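Tyrocidine synthetase 3 (Brevibacillus brevis, PDB 2JGP) joins amino acids in the nonribosomal synthesis of the antibiotic tyrocidine, its carrier-condensation bidomain here being the peptide bond-forming part. Local coordinates at residues T218-H222 / S223-G227; I232-A235 / E236-L240; I308-K312 / A313-G317; P510-L514 / G515-M519. All coordinates share one frame; numbering follows the deposited sequence.

Interaction 1 (T218-H222 / S223-G227); sequences TDMHH and SISDG. With SO4 (sulfate ion), chain B.
His221 turns the ND1 edge of its imidazole toward Ser223 in the bend that follows strand 213-220. Ser223 N donates to His221 ND1 at 3.1 Å, tilted 29° from the ring plane, while Ser223 OG hydrogen-bonds the same ND1 at 2.8 Å from near that plane. Asp110 holds the far nitrogen. A straight bond from Ile224 N to His221 O (3.1 Å, 169° at the hydrogen) closes the turn. Met220 packs tightly here, its CG between backbone N and carbonyl carbon (chi1 67°), which sets SD 3.3 Å from Ser225 OG, a buried hydroxyl without a polar partner in the model.

The His222 side is looser and partly open to solvent. His222 CE1 lies 3.8 Å from Asp226 CB, and His222 NE2 lies 3.0 Å from O1 of a sulfate, near the ring plane. This anion, probably from the crystallisation liquor, accepts from Gly227 N at O1 (2.9 Å). His221 to Gly227 spell the HHxxxDG signature of condensation domains. The Asp226 carboxylate is engaged elsewhere, by Arg359 (salt bridge) and Ser229. The bend joins strand 213-220 to helix 227-241, with Ile202 of strand 202-210 against Met220 and Phe154 of strand 152-157 against Ser223 and Ile224.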
loop_
_atom_site.group_PDB
_atom_site.type_symbol
_atom_site.label_atom_id
_atom_site.label_comp_id
_atom_site.label_asym_id
_atom_site.label_seq_id
_atom_site.Cartn_x
_atom_site.Cartn_y
_atom_site.Cartn_z
ATOM N N THR A 218 -5.863 3.474 21.499
ATOM C CA THR A 218 -6.850 3.663 20.443
ATOM C C THR A 218 -6.959 2.377 19.632
ATOM O O THR A 218 -5.956 1.717 19.365
ATOM C CB THR A 218 -6.469 4.840 19.520
ATOM O OG1 THR A 218 -6.314 6.039 20.298
ATOM C CG2 THR A 218 -7.539 5.063 18.452
ATOM N N ASP A 219 -8.181 2.004 19.270
ATOM C CA ASP A 219 -8.401 0.829 18.429
ATOM C C ASP A 219 -9.532 1.133 17.464
ATOM O O ASP A 219 -10.436 1.909 17.777
ATOM C CB ASP A 219 -8.729 -0.395 19.280
ATOM C CG ASP A 219 -8.556 -1.712 18.528
ATOM O OD1 ASP A 219 -8.251 -1.709 17.315
ATOM O OD2 ASP A 219 -8.713 -2.766 19.176
ATOM N N MET A 220 -9.459 0.537 16.280
ATOM C CA MET A 220 -10.495 0.711 15.277
ATOM C C MET A 220 -10.478 -0.497 14.378
ATOM O O MET A 220 -9.503 -1.262 14.375
ATOM C CB MET A 220 -10.287 2.008 14.476
ATOM C CG MET A 220 -9.052 2.043 13.583
ATOM S SD MET A 220 -8.607 3.714 13.022
ATOM C CE MET A 220 -7.700 4.319 14.449
ATOM N N HIS A 221 -11.565 -0.684 13.637
ATOM C CA HIS A 221 -11.706 -1.855 12.804
ATOM C C HIS A 221 -11.149 -1.574 11.409
ATOM O O HIS A 221 -11.366 -0.502 10.857
ATOM C CB HIS A 221 -13.165 -2.287 12.723
ATOM C CG HIS A 221 -13.339 -3.668 12.183
ATOM N ND1 HIS A 221 -13.448 -3.927 10.833
ATOM C CD2 HIS A 221 -13.378 -4.871 12.802
ATOM C CE1 HIS A 221 -13.569 -5.227 10.646
ATOM N NE2 HIS A 221 -13.531 -5.823 11.824
ATOM N N HIS A 222 -10.433 -2.547 10.849
ATOM C CA HIS A 222 -9.720 -2.341 9.583
ATOM C C HIS A 222 -10.647 -2.101 8.383
ATOM O O HIS A 222 -10.185 -1.653 7.331
ATOM C CB HIS A 222 -8.777 -3.519 9.284
ATOM C CG HIS A 222 -7.517 -3.115 8.578
ATOM N ND1 HIS A 222 -7.513 -2.246 7.507
ATOM C CD2 HIS A 222 -6.222 -3.446 8.799
ATOM C CE1 HIS A 222 -6.271 -2.075 7.087
ATOM N NE2 HIS A 222 -5.467 -2.782 7.860
ATOM N N SER A 223 -11.938 -2.391 8.535
ATOM C CA SER A 223 -12.932 -2.138 7.478
ATOM C C SER A 223 -13.177 -0.650 7.207
ATOM O O SER A 223 -13.716 -0.288 6.156
ATOM C CB SER A 223 -14.269 -2.807 7.826
ATOM O OG SER A 223 -14.800 -2.277 9.031
ATOM N N ILE A 224 -12.798 0.211 8.149
ATOM C CA ILE A 224 -12.999 1.665 8.004
ATOM C C ILE A 224 -11.700 2.475 8.115
ATOM O O ILE A 224 -11.721 3.700 8.267
ATOM C CB ILE A 224 -14.102 2.181 8.981
ATOM C CG1 ILE A 224 -13.829 1.809 10.441
ATOM C CG2 ILE A 224 -15.449 1.613 8.582
ATOM C CD1 ILE A 224 -12.685 2.542 11.072
ATOM N N SER A 225 -10.563 1.797 8.009
ATOM C CA SER A 225 -9.273 2.459 8.161
ATOM C C SER A 225 -8.153 1.678 7.479
ATOM O O SER A 225 -8.386 0.612 6.905
ATOM C CB SER A 225 -8.971 2.655 9.649
ATOM O OG SER A 225 -7.883 3.527 9.847
ATOM N N ASP A 226 -6.954 2.255 7.503
ATOM C CA ASP A 226 -5.724 1.569 7.114
ATOM C C ASP A 226 -4.518 2.339 7.662
ATOM O O ASP A 226 -4.686 3.345 8.370
ATOM C CB ASP A 226 -5.641 1.310 5.585
ATOM C CG ASP A 226 -5.586 2.574 4.752
ATOM O OD1 ASP A 226 -5.397 3.674 5.314
ATOM O OD2 ASP A 226 -5.712 2.451 3.506
ATOM N N GLY A 227 -3.316 1.859 7.354
ATOM C CA GLY A 227 -2.086 2.438 7.875
ATOM C C GLY A 227 -2.000 3.930 7.638
ATOM O O GLY A 227 -1.744 4.701 8.565
HETATM S S SO4 B . -2.159 -1.320 6.666
HETATM O O1 SO4 B . -3.543 -0.902 6.542
HETATM O O2 SO4 B . -1.978 -2.641 6.074
HETATM O O3 SO4 B . -1.311 -0.360 5.967
HETATM O O4 SO4 B . -1.799 -1.367 8.081
#

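Interaction 2 (I232-A235 / E236-L240)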
loop_
_atom_site.group_PDB
_atom_site.type_symbol
_atom_site.label_atom_id
_atom_site.label_comp_id
_atom_site.label_asym_id
_atom_site.label_seq_id
_atom_site.Cartn_x
_atom_site.Cartn_y
_atom_site.Cartn_z
ATOM N N ILE A 232 -3.171 9.872 9.382
ATOM C CA ILE A 232 -4.054 11.031 9.230
ATOM C C ILE A 232 -4.785 11.316 10.543
ATOM O O ILE A 232 -4.768 12.444 11.037
ATOM C CB ILE A 232 -5.082 10.804 8.075
ATOM C CG1 ILE A 232 -4.368 10.727 6.724
ATOM C CG2 ILE A 232 -6.112 11.928 8.012
ATOM C CD1 ILE A 232 -5.271 10.316 5.587
ATOM N N LEU A 233 -5.396 10.279 11.111
ATOM C CA LEU A 233 -6.106 10.382 12.394
ATOM C C LEU A 233 -5.227 10.922 13.526
ATOM O O LEU A 233 -5.665 11.781 14.302
ATOM C CB LEU A 233 -6.665 9.011 12.791
ATOM C CG LEU A 233 -8.149 8.688 12.541
ATOM C CD1 LEU A 233 -8.796 9.483 11.438
ATOM C CD2 LEU A 233 -8.317 7.191 12.321
ATOM N N LEU A 234 -3.993 10.429 13.617
ATOM C CA LEU A 234 -3.042 10.919 14.622
ATOM C C LEU A 234 -2.702 12.395 14.421
ATOM O O LEU A 234 -2.743 13.188 15.370
ATOM C CB LEU A 234 -1.750 10.093 14.597
ATOM C CG LEU A 234 -0.640 10.529 15.570
ATOM C CD1 LEU A 234 -1.148 10.664 16.999
ATOM C CD2 LEU A 234 0.523 9.550 15.511
ATOM N N ALA A 235 -2.338 12.751 13.189
ATOM C CA ALA A 235 -1.956 14.119 12.857
ATOM C C ALA A 235 -3.098 15.078 13.139
ATOM O O ALA A 235 -2.893 16.133 13.734
ATOM C CB ALA A 235 -1.534 14.221 11.385
ATOM N N GLU A 236 -4.303 14.699 12.726
ATOM C CA GLU A 236 -5.469 15.567 12.865
ATOM C C GLU A 236 -5.968 15.648 14.304
ATOM O O GLU A 236 -6.510 16.674 14.713
ATOM C CB GLU A 236 -6.587 15.125 11.925
ATOM C CG GLU A 236 -6.219 15.300 10.460
ATOM C CD GLU A 236 -7.385 15.118 9.527
ATOM O OE1 GLU A 236 -8.458 14.689 9.989
ATOM O OE2 GLU A 236 -7.225 15.397 8.321
ATOM N N TRP A 237 -5.785 14.572 15.069
ATOM C CA TRP A 237 -6.109 14.588 16.492
ATOM C C TRP A 237 -5.248 15.634 17.211
ATOM O O TRP A 237 -5.759 16.446 17.988
ATOM C CB TRP A 237 -5.899 13.205 17.120
ATOM C CG TRP A 237 -6.208 13.201 18.580
ATOM C CD1 TRP A 237 -7.434 13.072 19.154
ATOM C CD2 TRP A 237 -5.276 13.382 19.654
ATOM N NE1 TRP A 237 -7.328 13.153 20.523
ATOM C CE2 TRP A 237 -6.013 13.342 20.856
ATOM C CE3 TRP A 237 -3.890 13.572 19.717
ATOM C CZ2 TRP A 237 -5.411 13.481 22.108
ATOM C CZ3 TRP A 237 -3.291 13.707 20.967
ATOM C CH2 TRP A 237 -4.054 13.661 22.143
ATOM N N VAL A 238 -3.944 15.608 16.935
ATOM C CA VAL A 238 -2.992 16.576 17.487
ATOM C C VAL A 238 -3.369 18.013 17.124
ATOM O O VAL A 238 -3.330 18.909 17.976
ATOM C CB VAL A 238 -1.549 16.283 16.986
ATOM C CG1 VAL A 238 -0.610 17.446 17.290
ATOM C CG2 VAL A 238 -1.028 14.993 17.608
ATOM N N GLN A 239 -3.729 18.228 15.861
ATOM C CA GLN A 239 -4.161 19.546 15.387
ATOM C C GLN A 239 -5.461 19.995 16.061
ATOM O O GLN A 239 -5.559 21.130 16.534
ATOM C CB GLN A 239 -4.336 19.540 13.863
ATOM C CG GLN A 239 -3.028 19.539 13.085
ATOM C CD GLN A 239 -3.233 19.316 11.597
ATOM O OE1 GLN A 239 -3.543 18.207 11.163
ATOM N NE2 GLN A 239 -3.058 20.370 10.808
ATOM N N LEU A 240 -6.449 19.100 16.103
ATOM C CA LEU A 240 -7.746 19.400 16.725
ATOM C C LEU A 240 -7.631 19.689 18.222
ATOM O O LEU A 240 -8.306 20.586 18.731
ATOM C CB LEU A 240 -8.743 18.263 16.491
ATOM C CG LEU A 240 -9.270 18.143 15.058
ATOM C CD1 LEU A 240 -9.964 16.796 14.854
ATOM C CD2 LEU A 240 -10.198 19.304 14.705
#
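Ile232 to Gln239 form consecutive turns of one alpha-helix, in which the amides of Glu236, Trp237, Val238 and Gln239 donate to the carbonyls of Ile232, Leu233, Leu234 and Ala235 at 2.9 to 3.1 Å.

Among the side chains, Glu236 and Ile232 lie alongside each other and point the same way, one turn apart. With CG beside its own backbone N (chi1 -66°) and the chain extended beyond, Glu236 runs back along the helix, bringing CG to 3.3 Å from Ile232 O and OE2 to 3.7 Å from Ile232 CG2. The methyl group thus borders the carboxylate, whose OE1 forms a salt bridge with Arg146 and a hydrogen bond with His147; these outside partners hold the buried acid in place and would probably stabilise its negative charge.

This is the helix that starts at the glycine of the HHxxxDG motif of the condensation domain, and one flank of it packs on helix 133-146. Trp237 CB sits 3.2 Å from Leu233 O, one turn back. The Trp237 ring leaves the helix to pack on helix 133-146, meeting Phe140 with the planes at about 40°. On another flank Leu234 CD1 and Val238 CG2 make a looser apolar pair at 4.4 Å, touching the loop residues Met442 and Leu444 respectively.

Interaction 3 (I308-K312 / A313-G317)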
loop_
_atom_site.group_PDB
_atom_site.type_symbol
_atom_site.label_atom_id
_atom_site.label_comp_id
_atom_site.label_asym_id
_atom_site.label_seq_id
_atom_site.Cartn_x
_atom_site.Cartn_y
_atom_site.Cartn_z
ATOM N N ILE A 308 18.688 -4.714 10.332
ATOM C CA ILE A 308 20.102 -4.398 10.135
ATOM C C ILE A 308 20.237 -3.150 9.266
ATOM O O ILE A 308 19.447 -2.943 8.345
ATOM C CB ILE A 308 20.866 -5.591 9.500
ATOM C CG1 ILE A 308 22.376 -5.326 9.489
ATOM C CG2 ILE A 308 20.369 -5.867 8.092
ATOM C CD1 ILE A 308 23.211 -6.574 9.303
ATOM N N GLY A 309 21.232 -2.319 9.576
ATOM C CA GLY A 309 21.500 -1.109 8.801
ATOM C C GLY A 309 22.324 -1.405 7.565
ATOM O O GLY A 309 23.254 -2.209 7.614
ATOM N N ALA A 310 21.992 -0.743 6.459
ATOM C CA ALA A 310 22.714 -0.920 5.194
ATOM C C ALA A 310 24.009 -0.104 5.148
ATOM O O ALA A 310 24.895 -0.382 4.339
ATOM C CB ALA A 310 21.821 -0.545 4.026
ATOM N N GLY A 311 24.110 0.903 6.012
ATOM C CA GLY A 311 25.235 1.828 6.004
ATOM C C GLY A 311 24.971 2.998 5.072
ATOM O O GLY A 311 24.236 2.869 4.091
ATOM N N LYS A 312 25.579 4.140 5.379
ATOM C CA LYS A 312 25.416 5.352 4.567
ATOM C C LYS A 312 25.927 5.193 3.139
ATOM O O LYS A 312 25.268 5.618 2.188
ATOM C CB LYS A 312 26.145 6.528 5.218
ATOM C CG LYS A 312 25.488 7.020 6.475
ATOM C CD LYS A 312 26.224 8.196 7.075
ATOM C CE LYS A 312 25.624 8.573 8.421
ATOM N NZ LYS A 312 26.387 9.662 9.087
ATOM N N ALA A 313 27.108 4.597 2.995
ATOM C CA ALA A 313 27.771 4.497 1.694
ATOM C C ALA A 313 26.941 3.689 0.701
ATOM O O ALA A 313 26.741 4.114 -0.436
ATOM C CB ALA A 313 29.151 3.876 1.855
ATOM N N LEU A 314 26.464 2.525 1.134
ATOM C CA LEU A 314 25.645 1.666 0.273
ATOM C C LEU A 314 24.296 2.297 -0.068
ATOM O O LEU A 314 23.822 2.200 -1.213
ATOM C CB LEU A 314 25.421 0.307 0.936
ATOM C CG LEU A 314 24.638 -0.729 0.127
ATOM C CD1 LEU A 314 25.204 -0.910 -1.278
ATOM C CD2 LEU A 314 24.639 -2.050 0.891
ATOM N N THR A 315 23.675 2.929 0.924
ATOM C CA THR A 315 22.411 3.635 0.712
ATOM C C THR A 315 22.550 4.676 -0.393
ATOM O O THR A 315 21.696 4.774 -1.268
ATOM C CB THR A 315 21.918 4.319 2.009
ATOM O OG1 THR A 315 21.698 3.322 3.012
ATOM C CG2 THR A 315 20.614 5.085 1.768
ATOM N N GLU A 316 23.640 5.434 -0.354
ATOM C CA GLU A 316 23.905 6.455 -1.365
ATOM C C GLU A 316 24.150 5.830 -2.741
ATOM O O GLU A 316 23.669 6.336 -3.750
ATOM C CB GLU A 316 25.105 7.302 -0.954
ATOM C CG GLU A 316 25.277 8.548 -1.786
ATOM C CD GLU A 316 26.493 9.352 -1.386
ATOM O OE1 GLU A 316 26.334 10.563 -1.118
ATOM O OE2 GLU A 316 27.606 8.777 -1.339
ATOM N N GLY A 317 24.898 4.730 -2.776
ATOM C CA GLY A 317 25.162 4.026 -4.025
ATOM C C GLY A 317 23.899 3.494 -4.675
ATOM O O GLY A 317 23.749 3.555 -5.894
HETATM O O HOH W 1 27.428 1.090 3.423
#
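Gly311 O is gripped twice by Thr315. Thr315 OG1 donates to Gly311 O at 2.8 Å and Thr315 N at 3.2 Å, and the two donors reach the oxygen from opposite faces of its carbonyl plane. The hydroxyl can do this because OG1 stands beside the backbone N of its own residue (chi1 -61°), turned back toward the preceding turn of the helix. The same OG1 also accepts from Met476 N, so this buried hydroxyl uses its proton on one neighbour and its oxygen on another.

The next helical bond, Glu316 N to Lys312 O at 3.0 Å, continues the pattern. Gly311 occupies the N-cap position of helix 312-325, with a positive phi of 89°, a conformation readily open to glycine. Glycine has no side chain to cap the first turn; a water takes the Leu314 amide, accepting from Leu314 N at 2.9 Å and donating to Ala310 O at 3.1 Å.

Outside this polar frame the packing is light. Leu314 lays CB 3.5 Å from Ala310 O, and its CD2 branch reaches Ala310 CB at 4.5 Å; the Ala310 methyl also lies 4.0 Å from Thr315 OG1.

The turn therefore joins edge strand 303-309 to the helix after it. Its strand side is held by strand 476-483 through a backbone pairing of Ala310 with Met476, while helix 489-508 packs against the turn, Leu500 against Ala310 and Ala503 and Val507 against Leu314.

Interaction 4 (P510-L514 / G515-M519)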
loop_
_atom_site.group_PDB
_atom_site.type_symbol
_atom_site.label_atom_id
_atom_site.label_comp_id
_atom_site.label_asym_id
_atom_site.label_seq_id
_atom_site.Cartn_x
_atom_site.Cartn_y
_atom_site.Cartn_z
ATOM N N PRO A 510 26.456 -2.877 -12.101
ATOM C CA PRO A 510 25.059 -3.160 -12.444
ATOM C C PRO A 510 24.879 -4.125 -13.616
ATOM O O PRO A 510 23.793 -4.667 -13.790
ATOM C CB PRO A 510 24.487 -1.789 -12.814
ATOM C CG PRO A 510 25.479 -0.786 -12.361
ATOM C CD PRO A 510 26.793 -1.454 -12.291
ATOM N N HIS A 511 25.922 -4.329 -14.416
ATOM C CA HIS A 511 25.824 -5.203 -15.579
ATOM C C HIS A 511 26.276 -6.631 -15.293
ATOM O O HIS A 511 26.266 -7.477 -16.187
ATOM C CB HIS A 511 26.599 -4.585 -16.736
ATOM C CG HIS A 511 26.127 -3.206 -17.073
ATOM N ND1 HIS A 511 24.976 -2.973 -17.793
ATOM C CD2 HIS A 511 26.615 -1.989 -16.738
ATOM C CE1 HIS A 511 24.793 -1.671 -17.918
ATOM N NE2 HIS A 511 25.773 -1.052 -17.284
ATOM N N ILE A 512 26.651 -6.899 -14.045
ATOM C CA ILE A 512 26.962 -8.259 -13.609
ATOM C C ILE A 512 25.775 -9.170 -13.898
ATOM O O ILE A 512 24.622 -8.768 -13.741
ATOM C CB ILE A 512 27.293 -8.313 -12.102
ATOM C CG1 ILE A 512 27.837 -9.693 -11.720
ATOM C CG2 ILE A 512 26.065 -7.953 -11.260
ATOM C CD1 ILE A 512 28.417 -9.749 -10.322
ATOM N N ARG A 513 26.055 -10.389 -14.340
ATOM C CA ARG A 513 24.989 -11.343 -14.620
ATOM C C ARG A 513 24.538 -11.991 -13.317
ATOM O O ARG A 513 25.345 -12.222 -12.412
ATOM C CB ARG A 513 25.427 -12.361 -15.676
ATOM C CG ARG A 513 25.708 -11.695 -17.029
ATOM C CD ARG A 513 25.883 -12.692 -18.159
ATOM N NE ARG A 513 26.237 -12.032 -19.419
ATOM C CZ ARG A 513 25.378 -11.420 -20.235
ATOM N NH1 ARG A 513 24.088 -11.357 -19.950
ATOM N NH2 ARG A 513 25.814 -10.853 -21.353
ATOM N N LEU A 514 23.240 -12.257 -13.209
ATOM C CA LEU A 514 22.667 -12.725 -11.946
ATOM C C LEU A 514 23.398 -13.946 -11.384
ATOM O O LEU A 514 23.661 -14.015 -10.182
ATOM C CB LEU A 514 21.171 -13.029 -12.100
ATOM C CG LEU A 514 20.243 -11.869 -12.485
ATOM C CD1 LEU A 514 18.802 -12.224 -12.150
ATOM C CD2 LEU A 514 20.643 -10.554 -11.819
ATOM N N GLY A 515 23.733 -14.896 -12.253
ATOM C CA GLY A 515 24.460 -16.097 -11.842
ATOM C C GLY A 515 25.864 -15.835 -11.320
ATOM O O GLY A 515 26.388 -16.614 -10.527
ATOM N N GLU A 516 26.479 -14.744 -11.772
ATOM C CA GLU A 516 27.834 -14.375 -11.346
ATOM C C GLU A 516 27.857 -13.596 -10.030
ATOM O O GLU A 516 28.923 -13.399 -9.451
ATOM C CB GLU A 516 28.548 -13.569 -12.443
ATOM C CG GLU A 516 29.380 -14.412 -13.397
ATOM C CD GLU A 516 28.550 -15.386 -14.213
ATOM O OE1 GLU A 516 27.784 -14.926 -15.088
ATOM O OE2 GLU A 516 28.679 -16.611 -13.990
ATOM N N ILE A 517 26.695 -13.147 -9.560
ATOM C CA ILE A 517 26.618 -12.446 -8.280
ATOM C C ILE A 517 26.993 -13.415 -7.157
ATOM O O ILE A 517 26.245 -14.347 -6.847
ATOM C CB ILE A 517 25.213 -11.840 -8.026
ATOM C CG1 ILE A 517 24.886 -10.775 -9.071
ATOM C CG2 ILE A 517 25.143 -11.227 -6.635
ATOM C CD1 ILE A 517 23.502 -10.162 -8.919
ATOM N N ASP A 518 28.170 -13.205 -6.572
ATOM C CA ASP A 518 28.661 -14.063 -5.498
ATOM C C ASP A 518 28.051 -13.627 -4.165
ATOM O O ASP A 518 28.587 -12.765 -3.466
ATOM C CB ASP A 518 30.194 -14.035 -5.438
ATOM C CG ASP A 518 30.766 -15.011 -4.416
ATOM O OD1 ASP A 518 30.036 -15.919 -3.960
ATOM O OD2 ASP A 518 31.961 -14.872 -4.074
ATOM N N MET A 519 26.915 -14.228 -3.836
ATOM C CA MET A 519 26.222 -13.968 -2.583
ATOM C C MET A 519 26.926 -14.669 -1.420
ATOM O O MET A 519 26.888 -14.178 -0.290
ATOM C CB MET A 519 24.780 -14.470 -2.707
ATOM C CG MET A 519 23.875 -14.185 -1.529
ATOM S SD MET A 519 22.300 -15.050 -1.714
ATOM C CE MET A 519 22.793 -16.744 -1.403
#
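Ile512 and Ile517 meet with their side chains crossing at about a right angle, CG2 of Ile512 resting 3.8 Å from CG1 of Ile517. CG1 of Ile512 is anti to the backbone N (chi1 -171°), which carries its extended arm across the turn toward Glu516, where Ile512 CD1 ends 3.8 Å from Glu516 O. The Ile512 and Glu516 side chains cross obliquely, Ile512 CG1 4.0 Å from Glu516 CB. Leu514 approaches Ile517 differently: these two lie side by side and point the same way, with CD2 of Leu514 4.1 Å from CD1 of Ile517.

What brings residues three to five apart into such contact is a short 3-10 turn after helix 489-508. Glu516 N donates to Arg513 O at 2.8 Å. Ile517 N then donates to Leu514 O at 3.2 Å and makes a second, weak bond to Arg513 O. Leu514 O takes a further hydrogen bond from Lys343, which also binds Ile517 O and so ties the turn to helix 329-345.

On the exposed rim, Glu516 bends at chi2 and sets OE1 3.5 Å from Arg513 CB. Its carboxylate does not pair with the guanidinium, since Glu516 OE1 and Arg513 NE stay 5.4 Å apart; the extended Arg513 side chain instead bonds Glu384 O through NH1. On the buried side Ile517 packs against Ile502 and Ile506 of helix 489-508 and Val339 of helix 329-345, while Leu514 touches Phe387.

All four contacts belong to the condensation domain. Interactions 1 and 2 touch through Met220 SD and Leu233 CD2, 3.6 Å apart. Interaction 1 ends at the start of helix 227-241 and interaction 2 lies within it: the first is a buried loop built on imidazole and backbone bonds, the second a partly buried run of helical turns with an acid paired outside. Interactions 3 and 4 do not touch, but lie about 8 Å apart at their nearest atoms and both pack on helix 489-508. Interaction 3 is a surface helix start using a hydroxyl and a water; interaction 4, partly buried, relies on aliphatic packing round a 3-10 turn, about 43 Å from interaction 1 between centres.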